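Local coordinates for protein Gp26 (PDB 4JZ5) that probably cleaves the glycan backbone of the Listeria cell wall, as a phage endolysin whose catalytic domain belongs to glycosyl hydrolase family 25, at residues 79-84 with 118-123; 24-29 with 207-212; 30-35 with 201-206. One frame throughout, in Å; residues are numbered along the deposited sequence. Where two conformers were deposited one is given.

Overall arrangement
Contacts 2 and 3 join the start of the barrel to its end, and contact 1 joins two loops leaving neighbouring parallel strands. Contact 2 is the buried one, pairing strands 25-28 and 206-211 through backbone bonds and buried polar side chains. Contact 3, about 12 Å away between centres, continues the same two chain regions towards the surface; Ile203 still reaches Leu26 and Ile28, but waters and one amide replace strand pairing. Contact 1 lies on the opposite side of the chain's centre from contact 2; it is partly buried and mixes aromatic packing with water bridges. Tyr79, on the strand leading into contact 1, packs against Asp27 and Ile28 of contact 2.

Contact 1 of 3, residues 79-84 with 118-123; sequences YHYALF and YEEVKL
Ala82 and Tyr118, their CA atoms 5.4 Å apart, mark the place where the chain leaves the neighbouring parallel strands 76-81 and 114-117 and runs on as two adjacent loops. Leu83 and Lys122 come almost as close a few residues later. Here water takes over from strand pairing: one molecule links the carbonyls of Ala82 and Glu120, another passes from Glu119 N to Ala82 O, and a third joins Phe84 O, Lys122 N and the hydroxyl of Tyr118.

The side chains divide into two groups. In the polar one, Tyr81 OH donates to Glu120 OE2 at 2.6 Å, using the anti lone pair of that oxygen, which lies in the ring plane at its edge. The carboxylate itself stands nearly upright to the ring, at 87°. Glu119 reaches the same tyrosine from another direction, its OE1 3.5 Å from Tyr81 CE2, while a water donates both to the hydroxyl and to Glu119 OE2; the phenol oxygen is thus gripped as donor and as acceptor. Leu83 CD2 packs against the Glu120 carboxylate carbon.

In the apolar group, a chi1 of -163° sets Tyr118 CG anti to the backbone N and carries the ring along the first loop, with its CD1 and CE1 atoms towards it. CD1 meets Ala82 CB at 3.6 Å and CE1 meets Phe84 CZ at 3.5 Å, the two rings inclined by 31°. Leu123 CD2 closes in on the edge of the Phe84 ring, and helices 87-106 and 128-143 flank the cluster.

Loops gathered at the carboxyl ends of parallel strands form the active-site side of a beta/alpha barrel, and Glu119 completes with Asp117 the Asp-X-Glu sequence characteristic of glycosyl hydrolase family 25.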
loop_
_atom_site.group_PDB
_atom_site.type_symbol
_atom_site.label_atom_id
_atom_site.label_comp_id
_atom_site.label_asym_id
_atom_site.label_seq_id
_atom_site.Cartn_x
_atom_site.Cartn_y
_atom_site.Cartn_z
ATOM N N TYR A 79 -2.724 -2.004 -2.497
ATOM C CA TYR A 79 -2.475 -0.635 -2.912
ATOM C C TYR A 79 -2.533 -0.523 -4.428
ATOM O O TYR A 79 -2.020 -1.368 -5.158
ATOM C CB TYR A 79 -1.136 -0.093 -2.357
ATOM C CG TYR A 79 0.126 -0.580 -3.048
ATOM C CD1 TYR A 79 0.646 0.096 -4.147
ATOM C CD2 TYR A 79 0.828 -1.686 -2.578
ATOM C CE1 TYR A 79 1.807 -0.318 -4.776
ATOM C CE2 TYR A 79 1.998 -2.115 -3.210
ATOM C CZ TYR A 79 2.481 -1.415 -4.300
ATOM O OH TYR A 79 3.625 -1.815 -4.951
ATOM N N HIS A 80 -3.136 0.569 -4.890
ATOM C CA HIS A 80 -3.279 0.884 -6.300
ATOM C C HIS A 80 -2.278 1.951 -6.709
ATOM O O HIS A 80 -2.203 2.996 -6.063
ATOM C CB HIS A 80 -4.681 1.440 -6.551
ATOM C CG HIS A 80 -4.888 1.883 -7.958
ATOM N ND1 HIS A 80 -4.878 3.194 -8.387
ATOM C CD2 HIS A 80 -5.078 1.120 -9.050
ATOM C CE1 HIS A 80 -5.085 3.205 -9.699
ATOM N NE2 HIS A 80 -5.199 1.960 -10.117
ATOM N N TYR A 81 -1.519 1.699 -7.776
ATOM C CA TYR A 81 -0.575 2.672 -8.303
ATOM C C TYR A 81 -1.310 3.587 -9.276
ATOM O O TYR A 81 -1.714 3.173 -10.372
ATOM C CB TYR A 81 0.615 1.981 -8.996
ATOM C CG TYR A 81 1.687 2.977 -9.360
ATOM C CD1 TYR A 81 1.604 3.721 -10.529
ATOM C CD2 TYR A 81 2.740 3.234 -8.499
ATOM C CE1 TYR A 81 2.568 4.654 -10.850
ATOM C CE2 TYR A 81 3.718 4.170 -8.823
ATOM C CZ TYR A 81 3.604 4.887 -9.983
ATOM O OH TYR A 81 4.565 5.824 -10.300
ATOM N N ALA A 82 -1.512 4.827 -8.859
ATOM C CA ALA A 82 -2.349 5.762 -9.600
ATOM C C ALA A 82 -1.697 6.341 -10.846
ATOM O O ALA A 82 -0.535 6.747 -10.812
ATOM C CB ALA A 82 -2.740 6.902 -8.697
ATOM N N LEU A 83 -2.487 6.420 -11.912
ATOM C CA LEU A 83 -2.084 7.022 -13.179
ATOM C C LEU A 83 -3.226 7.858 -13.766
ATOM O O LEU A 83 -3.274 8.101 -14.966
ATOM C CB LEU A 83 -1.691 5.931 -14.170
ATOM C CG LEU A 83 -0.418 5.177 -13.779
ATOM C CD1 LEU A 83 -0.230 3.930 -14.628
ATOM C CD2 LEU A 83 0.800 6.073 -13.876
ATOM N N PHE A 84 -4.144 8.332 -12.927
ATOM C CA PHE A 84 -5.397 8.843 -13.466
ATOM C C PHE A 84 -5.298 10.219 -14.115
ATOM O O PHE A 84 -4.517 11.081 -13.709
ATOM C CB PHE A 84 -6.558 8.762 -12.453
ATOM C CG PHE A 84 -6.242 9.228 -11.049
ATOM C CD1 PHE A 84 -6.026 10.567 -10.759
ATOM C CD2 PHE A 84 -6.240 8.330 -10.004
ATOM C CE1 PHE A 84 -5.790 10.981 -9.455
ATOM C CE2 PHE A 84 -6.028 8.750 -8.696
ATOM C CZ PHE A 84 -5.799 10.069 -8.422
ATOM N N TYR A 118 0.050 7.474 -4.699
ATOM C CA TYR A 118 -0.004 8.620 -5.602
ATOM C C TYR A 118 1.343 9.298 -5.583
ATOM O O TYR A 118 1.624 10.073 -4.651
ATOM C CB TYR A 118 -1.114 9.627 -5.228
ATOM C CG TYR A 118 -1.388 10.543 -6.392
ATOM C CD1 TYR A 118 -2.253 10.174 -7.399
ATOM C CD2 TYR A 118 -0.714 11.737 -6.536
ATOM C CE1 TYR A 118 -2.455 10.975 -8.504
ATOM C CE2 TYR A 118 -0.915 12.548 -7.635
ATOM C CZ TYR A 118 -1.764 12.157 -8.625
ATOM O OH TYR A 118 -1.935 12.978 -9.716
ATOM N N GLU A 119 2.176 9.005 -6.582
ATOM C CA GLU A 119 3.549 9.492 -6.561
ATOM C C GLU A 119 4.036 10.026 -7.910
ATOM O O GLU A 119 5.216 10.337 -8.067
ATOM C CB GLU A 119 4.460 8.388 -6.047
ATOM C CG GLU A 119 4.543 7.182 -6.943
ATOM C CD GLU A 119 5.356 6.036 -6.310
ATOM O OE1 GLU A 119 4.802 5.135 -5.664
ATOM O OE2 GLU A 119 6.595 6.016 -6.478
ATOM N N GLU A 120 3.129 10.154 -8.876
ATOM C CA GLU A 120 3.396 10.876 -10.117
ATOM C C GLU A 120 2.071 11.467 -10.556
ATOM O O GLU A 120 1.018 11.070 -10.064
ATOM C CB GLU A 120 3.995 9.966 -11.195
ATOM C CG GLU A 120 3.082 8.858 -11.706
ATOM C CD GLU A 120 3.722 8.086 -12.851
ATOM O OE1 GLU A 120 3.696 8.588 -13.998
ATOM O OE2 GLU A 120 4.278 6.983 -12.605
ATOM N N VAL A 121 2.128 12.431 -11.463
ATOM C CA VAL A 121 0.932 13.148 -11.884
ATOM C C VAL A 121 0.676 12.953 -13.368
ATOM O O VAL A 121 1.541 13.238 -14.192
ATOM C CB VAL A 121 1.044 14.649 -11.582
ATOM C CG1 VAL A 121 -0.238 15.358 -11.988
ATOM C CG2 VAL A 121 1.347 14.875 -10.102
ATOM N N LYS A 122 -0.494 12.422 -13.698
ATOM C CA LYS A 122 -0.904 12.208 -15.082
ATOM C C LYS A 122 -2.156 13.029 -15.397
ATOM O O LYS A 122 -2.765 12.877 -16.460
ATOM C CB LYS A 122 -1.177 10.725 -15.363
ATOM C CG LYS A 122 0.019 9.800 -15.104
ATOM C CD LYS A 122 1.247 10.130 -15.961
ATOM C CE LYS A 122 1.078 9.761 -17.433
ATOM N NZ LYS A 122 0.962 8.298 -17.653
ATOM N N LEU A 123 -2.553 13.903 -14.481
ATOM C CA LEU A 123 -3.769 14.687 -14.669
ATOM C C LEU A 123 -3.680 15.524 -15.931
ATOM O O LEU A 123 -2.684 16.213 -16.150
ATOM C CB LEU A 123 -3.988 15.634 -13.489
ATOM C CG LEU A 123 -4.226 15.003 -12.125
ATOM C CD1 LEU A 123 -4.360 16.098 -11.068
ATOM C CD2 LEU A 123 -5.456 14.114 -12.140
HETATM O O HOH W 1 7.257 6.037 -9.506
HETATM O O HOH W 2 -0.736 9.481 -11.399
HETATM O O HOH W 3 1.208 7.037 -8.534
HETATM O O HOH W 4 -1.881 7.878 -17.383
HETATM O O HOH W 5 -2.506 11.441 -11.897
#

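Contact 2 of 3, residues 24-29 with 207-212; sequences LVLDIS and VDMNTC
Asn210 turns the plane of its side-chain amide so that both hydrogen-bond partners of ND2 on the facing strand lie within it: Val25 O at 2.9 Å and Asp27 OD1 at 3.0 Å, the latter bond nearly straight at 174°. The strands are the first and last of the barrel, 25-28 and 206-211, and their antiparallel pairing closes it. Val25 O receives ND2 from above its carbonyl plane and also a weak bond from Asn210 N, whereas Val25 N donates to Asn210 O at 2.9 Å.

On the face that carries Val25, Asp27, Asp208 and Asn210, two polar ends are held from further round the barrel: Asn210 OD1 accepts from Trp170 NE1, and Asp27 OD1, already bonded through its anti lone pair, accepts from Gln193 NE2 as well. This fixes both flat groups in the barrel interior. The carboxylate planes of Asp27 and Asp208 are 50° apart, with their OD2 atoms separated by just 2.5 Å.

On the other face, Leu26 and Met209 lie side by side, CD2 to CG 3.9 Å. Where the strands splay apart at Asp27 and Asp208, a water accepts from Asp208 N and donates to Asp27 O at 2.7 Å.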
loop_
_atom_site.group_PDB
_atom_site.type_symbol
_atom_site.label_atom_id
_atom_site.label_comp_id
_atom_site.label_asym_id
_atom_site.label_seq_id
_atom_site.Cartn_x
_atom_site.Cartn_y
_atom_site.Cartn_z
ATOM N N LEU A 24 7.427 -4.951 11.658
ATOM C CA LEU A 24 7.788 -5.053 10.252
ATOM C C LEU A 24 6.552 -5.309 9.402
ATOM O O LEU A 24 5.830 -6.293 9.599
ATOM C CB LEU A 24 8.781 -6.186 10.049
ATOM C CG LEU A 24 9.205 -6.424 8.597
ATOM C CD1 LEU A 24 9.827 -5.177 7.987
ATOM C CD2 LEU A 24 10.174 -7.595 8.545
ATOM N N VAL A 25 6.310 -4.408 8.460
ATOM C CA VAL A 25 5.246 -4.530 7.481
ATOM C C VAL A 25 5.904 -4.485 6.104
ATOM O O VAL A 25 6.760 -3.645 5.859
ATOM C CB VAL A 25 4.238 -3.358 7.646
ATOM C CG1 VAL A 25 3.271 -3.302 6.467
ATOM C CG2 VAL A 25 3.510 -3.476 8.989
ATOM N N LEU A 26 5.546 -5.412 5.221
ATOM C CA LEU A 26 6.088 -5.408 3.866
ATOM C C LEU A 26 5.077 -4.884 2.878
ATOM O O LEU A 26 3.876 -4.971 3.112
ATOM C CB LEU A 26 6.464 -6.824 3.431
ATOM C CG LEU A 26 7.469 -7.571 4.286
ATOM C CD1 LEU A 26 7.764 -8.927 3.672
ATOM C CD2 LEU A 26 8.729 -6.749 4.482
ATOM N N ASP A 27 5.555 -4.378 1.750
ATOM C CA ASP A 27 4.698 -4.243 0.586
ATOM C C ASP A 27 5.384 -4.914 -0.590
ATOM O O ASP A 27 6.605 -4.830 -0.734
ATOM C CB ASP A 27 4.294 -2.783 0.308
ATOM C CG ASP A 27 5.458 -1.876 0.053
ATOM O OD1 ASP A 27 5.972 -1.279 1.009
ATOM O OD2 ASP A 27 5.813 -1.729 -1.141
ATOM N N ILE A 28 4.598 -5.630 -1.390
ATOM C CA ILE A 28 5.092 -6.444 -2.489
ATOM C C ILE A 28 4.206 -6.265 -3.715
ATOM O O ILE A 28 3.069 -5.777 -3.644
ATOM C CB ILE A 28 5.203 -7.941 -2.102
ATOM C CG1 ILE A 28 3.831 -8.512 -1.737
ATOM C CG2 ILE A 28 6.190 -8.118 -0.971
ATOM C CD1 ILE A 28 3.839 -10.013 -1.460
ATOM N N SER A 29 4.754 -6.690 -4.846
ATOM C CA SER A 29 4.109 -6.549 -6.132
ATOM C C SER A 29 4.668 -7.613 -7.066
ATOM O O SER A 29 5.302 -8.573 -6.637
ATOM C CB SER A 29 4.384 -5.164 -6.720
ATOM O OG SER A 29 5.742 -5.059 -7.110
ATOM N N VAL A 207 13.087 -5.829 -1.218
ATOM C CA VAL A 207 11.714 -5.631 -0.835
ATOM C C VAL A 207 11.588 -4.357 -0.015
ATOM O O VAL A 207 12.439 -3.991 0.787
ATOM C CB VAL A 207 11.150 -6.866 -0.097
ATOM C CG1 VAL A 207 11.839 -7.087 1.221
ATOM C CG2 VAL A 207 9.632 -6.753 0.068
ATOM N N ASP A 208 10.469 -3.676 -0.230
ATOM C CA ASP A 208 10.093 -2.517 0.567
ATOM C C ASP A 208 9.736 -2.932 1.980
ATOM O O ASP A 208 8.895 -3.835 2.188
ATOM C CB ASP A 208 8.848 -1.837 -0.010
ATOM C CG ASP A 208 9.069 -1.164 -1.346
ATOM O OD1 ASP A 208 10.208 -0.907 -1.771
ATOM O OD2 ASP A 208 8.026 -0.846 -2.000
ATOM N N MET A 209 10.331 -2.255 2.957
ATOM C CA MET A 209 10.065 -2.520 4.365
ATOM C C MET A 209 9.515 -1.287 5.033
ATOM O O MET A 209 9.884 -0.157 4.706
ATOM C CB MET A 209 11.324 -2.991 5.066
ATOM C CG MET A 209 11.776 -4.332 4.531
ATOM S SD MET A 209 13.227 -4.980 5.367
ATOM C CE MET A 209 12.600 -5.608 6.906
ATOM N N ASN A 210 8.615 -1.532 5.980
ATOM C CA ASN A 210 7.845 -0.498 6.641
ATOM C C ASN A 210 7.776 -0.794 8.131
ATOM O O ASN A 210 7.851 -1.949 8.552
ATOM C CB ASN A 210 6.395 -0.422 6.116
ATOM C CG ASN A 210 6.295 -0.325 4.608
ATOM O OD1 ASN A 210 6.177 0.752 4.058
ATOM N ND2 ASN A 210 6.307 -1.467 3.940
ATOM N N THR A 211 7.580 0.258 8.925
ATOM C CA THR A 211 7.336 0.080 10.344
ATOM C C THR A 211 6.267 1.060 10.825
ATOM O O THR A 211 5.946 2.027 10.142
ATOM C CB THR A 211 8.642 0.198 11.182
ATOM O OG1 THR A 211 8.402 -0.278 12.506
ATOM C CG2 THR A 211 9.150 1.623 11.246
ATOM N N CYS A 212 5.726 0.766 12.000
ATOM C CA CYS A 212 4.639 1.530 12.584
ATOM C C CYS A 212 4.488 1.099 14.026
ATOM O O CYS A 212 5.106 0.126 14.471
ATOM C CB CYS A 212 3.326 1.298 11.825
ATOM S SG CYS A 212 2.772 -0.438 11.775
HETATM O O HOH W 6 8.657 -4.213 -2.392
#

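Contact 3 of 3, residues 30-35 with 201-206; sequences KWQPTV and KAIASP
Ala202 turns its carbonyl oxygen towards Val35 CA, 3.6 Å away, where the turn entering the last barrel strand, 206-211, passes the loop that follows the first, 25-28. This is the flank of the barrel closure, outside the strand pairing proper.

Ile203 supplies the apolar part, working as a fork. With CG1 anti to the carbonyl carbon (chi1 -59°), that branch runs alongside Val35, CG1 to CG1 3.9 Å, while CG2 diverges from it and meets Gln32 CG at 3.7 Å. Ile203, Val35 and Gln32 are all buried. At Ala204 the chain begins to turn a corner, and its backbone N is served by a water, 2.9 Å away, which in turn donates to Thr34 O. Ser205, modelled in two conformers, presents its side chain to the carbonyl of Trp31; its exact hydroxyl position is therefore doubtful.

Pro206 ends the segment with the one direct hydrogen bond between residues 30-35 and 201-206. Gln32 bends at chi2 (73°) to bring its amide round, its OE1 accepting from Ser29 N and so anchoring the group from behind. A water between the loops donates to Trp31 O and also to Pro206 O. That same proline oxygen accepts from Gln32 NE2 at 2.9 Å, a bent bond of 139° whose donor lies in the carbonyl plane.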
loop_
_atom_site.group_PDB
_atom_site.type_symbol
_atom_site.label_atom_id
_atom_site.label_comp_id
_atom_site.label_asym_id
_atom_site.label_seq_id
_atom_site.Cartn_x
_atom_site.Cartn_y
_atom_site.Cartn_z
ATOM N N LYS A 30 4.465 -7.416 -8.358
ATOM C CA LYS A 30 5.050 -8.318 -9.345
ATOM C C LYS A 30 6.575 -8.337 -9.275
ATOM O O LYS A 30 7.200 -9.268 -9.790
ATOM C CB LYS A 30 4.595 -7.939 -10.759
ATOM C CG LYS A 30 5.147 -6.639 -11.263
ATOM C CD LYS A 30 6.391 -6.864 -12.089
ATOM C CE LYS A 30 6.282 -6.153 -13.419
ATOM N NZ LYS A 30 7.374 -6.553 -14.348
ATOM N N TRP A 31 7.179 -7.328 -8.656
ATOM C CA TRP A 31 8.632 -7.286 -8.530
ATOM C C TRP A 31 9.173 -8.287 -7.510
ATOM O O TRP A 31 10.386 -8.479 -7.411
ATOM C CB TRP A 31 9.069 -5.863 -8.187
ATOM C CG TRP A 31 8.787 -4.916 -9.301
ATOM C CD1 TRP A 31 7.868 -3.918 -9.317
ATOM C CD2 TRP A 31 9.423 -4.897 -10.579
ATOM N NE1 TRP A 31 7.892 -3.264 -10.527
ATOM C CE2 TRP A 31 8.839 -3.852 -11.321
ATOM C CE3 TRP A 31 10.430 -5.666 -11.171
ATOM C CZ2 TRP A 31 9.231 -3.552 -12.625
ATOM C CZ3 TRP A 31 10.819 -5.368 -12.465
ATOM C CH2 TRP A 31 10.221 -4.318 -13.177
ATOM N N GLN A 32 8.271 -8.926 -6.776
ATOM C CA GLN A 32 8.604 -10.043 -5.906
ATOM C C GLN A 32 7.855 -11.268 -6.422
ATOM O O GLN A 32 6.843 -11.668 -5.850
ATOM C CB GLN A 32 8.232 -9.738 -4.454
ATOM C CG GLN A 32 9.101 -8.683 -3.777
ATOM C CD GLN A 32 8.831 -7.284 -4.272
ATOM O OE1 GLN A 32 7.667 -6.881 -4.457
ATOM N NE2 GLN A 32 9.892 -6.514 -4.466
ATOM N N PRO A 33 8.319 -11.842 -7.539
ATOM C CA PRO A 33 7.527 -12.906 -8.163
ATOM C C PRO A 33 7.481 -14.199 -7.373
ATOM O O PRO A 33 6.518 -14.950 -7.541
ATOM C CB PRO A 33 8.231 -13.118 -9.507
ATOM C CG PRO A 33 9.646 -12.643 -9.262
ATOM C CD PRO A 33 9.484 -11.463 -8.357
ATOM N N THR A 34 8.493 -14.476 -6.557
ATOM C CA THR A 34 8.487 -15.640 -5.681
ATOM C C THR A 34 8.661 -15.186 -4.247
ATOM O O THR A 34 9.599 -14.462 -3.911
ATOM C CB THR A 34 9.615 -16.607 -6.056
ATOM O OG1 THR A 34 9.352 -17.131 -7.356
ATOM C CG2 THR A 34 9.700 -17.747 -5.070
ATOM N N VAL A 35 7.712 -15.593 -3.413
ATOM C CA VAL A 35 7.727 -15.256 -1.999
ATOM C C VAL A 35 7.433 -16.522 -1.222
ATOM O O VAL A 35 6.445 -17.205 -1.511
ATOM C CB VAL A 35 6.629 -14.214 -1.670
ATOM C CG1 VAL A 35 6.536 -13.952 -0.163
ATOM C CG2 VAL A 35 6.861 -12.923 -2.421
ATOM N N LYS A 201 14.823 -13.454 4.215
ATOM C CA LYS A 201 15.124 -14.767 3.679
ATOM C C LYS A 201 14.043 -15.274 2.730
ATOM O O LYS A 201 14.319 -15.968 1.771
ATOM C CB LYS A 201 15.318 -15.752 4.830
ATOM C CG LYS A 201 15.500 -17.193 4.415
ATOM C CD LYS A 201 15.670 -18.090 5.634
ATOM C CE LYS A 201 15.890 -19.539 5.237
ATOM N NZ LYS A 201 17.106 -19.709 4.397
ATOM N N ALA A 202 12.805 -14.894 3.000
ATOM C CA ALA A 202 11.659 -15.419 2.261
ATOM C C ALA A 202 11.514 -14.871 0.845
ATOM O O ALA A 202 10.688 -15.364 0.081
ATOM C CB ALA A 202 10.392 -15.129 3.029
ATOM N N ILE A 203 12.292 -13.850 0.496
ATOM C CA ILE A 203 12.150 -13.175 -0.790
ATOM C C ILE A 203 13.539 -12.900 -1.356
ATOM O O ILE A 203 14.357 -12.255 -0.709
ATOM C CB ILE A 203 11.395 -11.838 -0.650
ATOM C CG1 ILE A 203 10.011 -12.078 -0.058
ATOM C CG2 ILE A 203 11.268 -11.155 -1.987
ATOM C CD1 ILE A 203 9.227 -10.792 0.191
ATOM N N ALA A 204 13.828 -13.383 -2.553
ATOM C CA ALA A 204 15.162 -13.174 -3.108
ATOM C C ALA A 204 15.431 -11.708 -3.451
ATOM O O ALA A 204 16.534 -11.184 -3.255
ATOM C CB ALA A 204 15.343 -14.038 -4.348
ATOM N N SER A 205 14.387 -11.058 -3.938
ATOM C CA SER A 205 14.446 -9.711 -4.468
ATOM C C SER A 205 14.459 -8.622 -3.401
ATOM O O SER A 205 13.948 -8.819 -2.300
ATOM C CB SER A 205 13.205 -9.499 -5.329
ATOM O OG SER A 205 12.730 -10.734 -5.831
ATOM N N PRO A 206 14.999 -7.440 -3.736
ATOM C CA PRO A 206 14.862 -6.343 -2.778
ATOM C C PRO A 206 13.389 -6.151 -2.460
ATOM O O PRO A 206 12.543 -6.334 -3.344
ATOM C CB PRO A 206 15.421 -5.140 -3.533
ATOM C CG PRO A 206 16.250 -5.727 -4.653
ATOM C CD PRO A 206 15.639 -7.027 -4.995
HETATM O O HOH W 7 12.301 -6.454 -6.115
HETATM O O HOH W 8 11.019 -12.735 -5.670
HETATM O O HOH W 9 12.244 -15.361 -3.917
#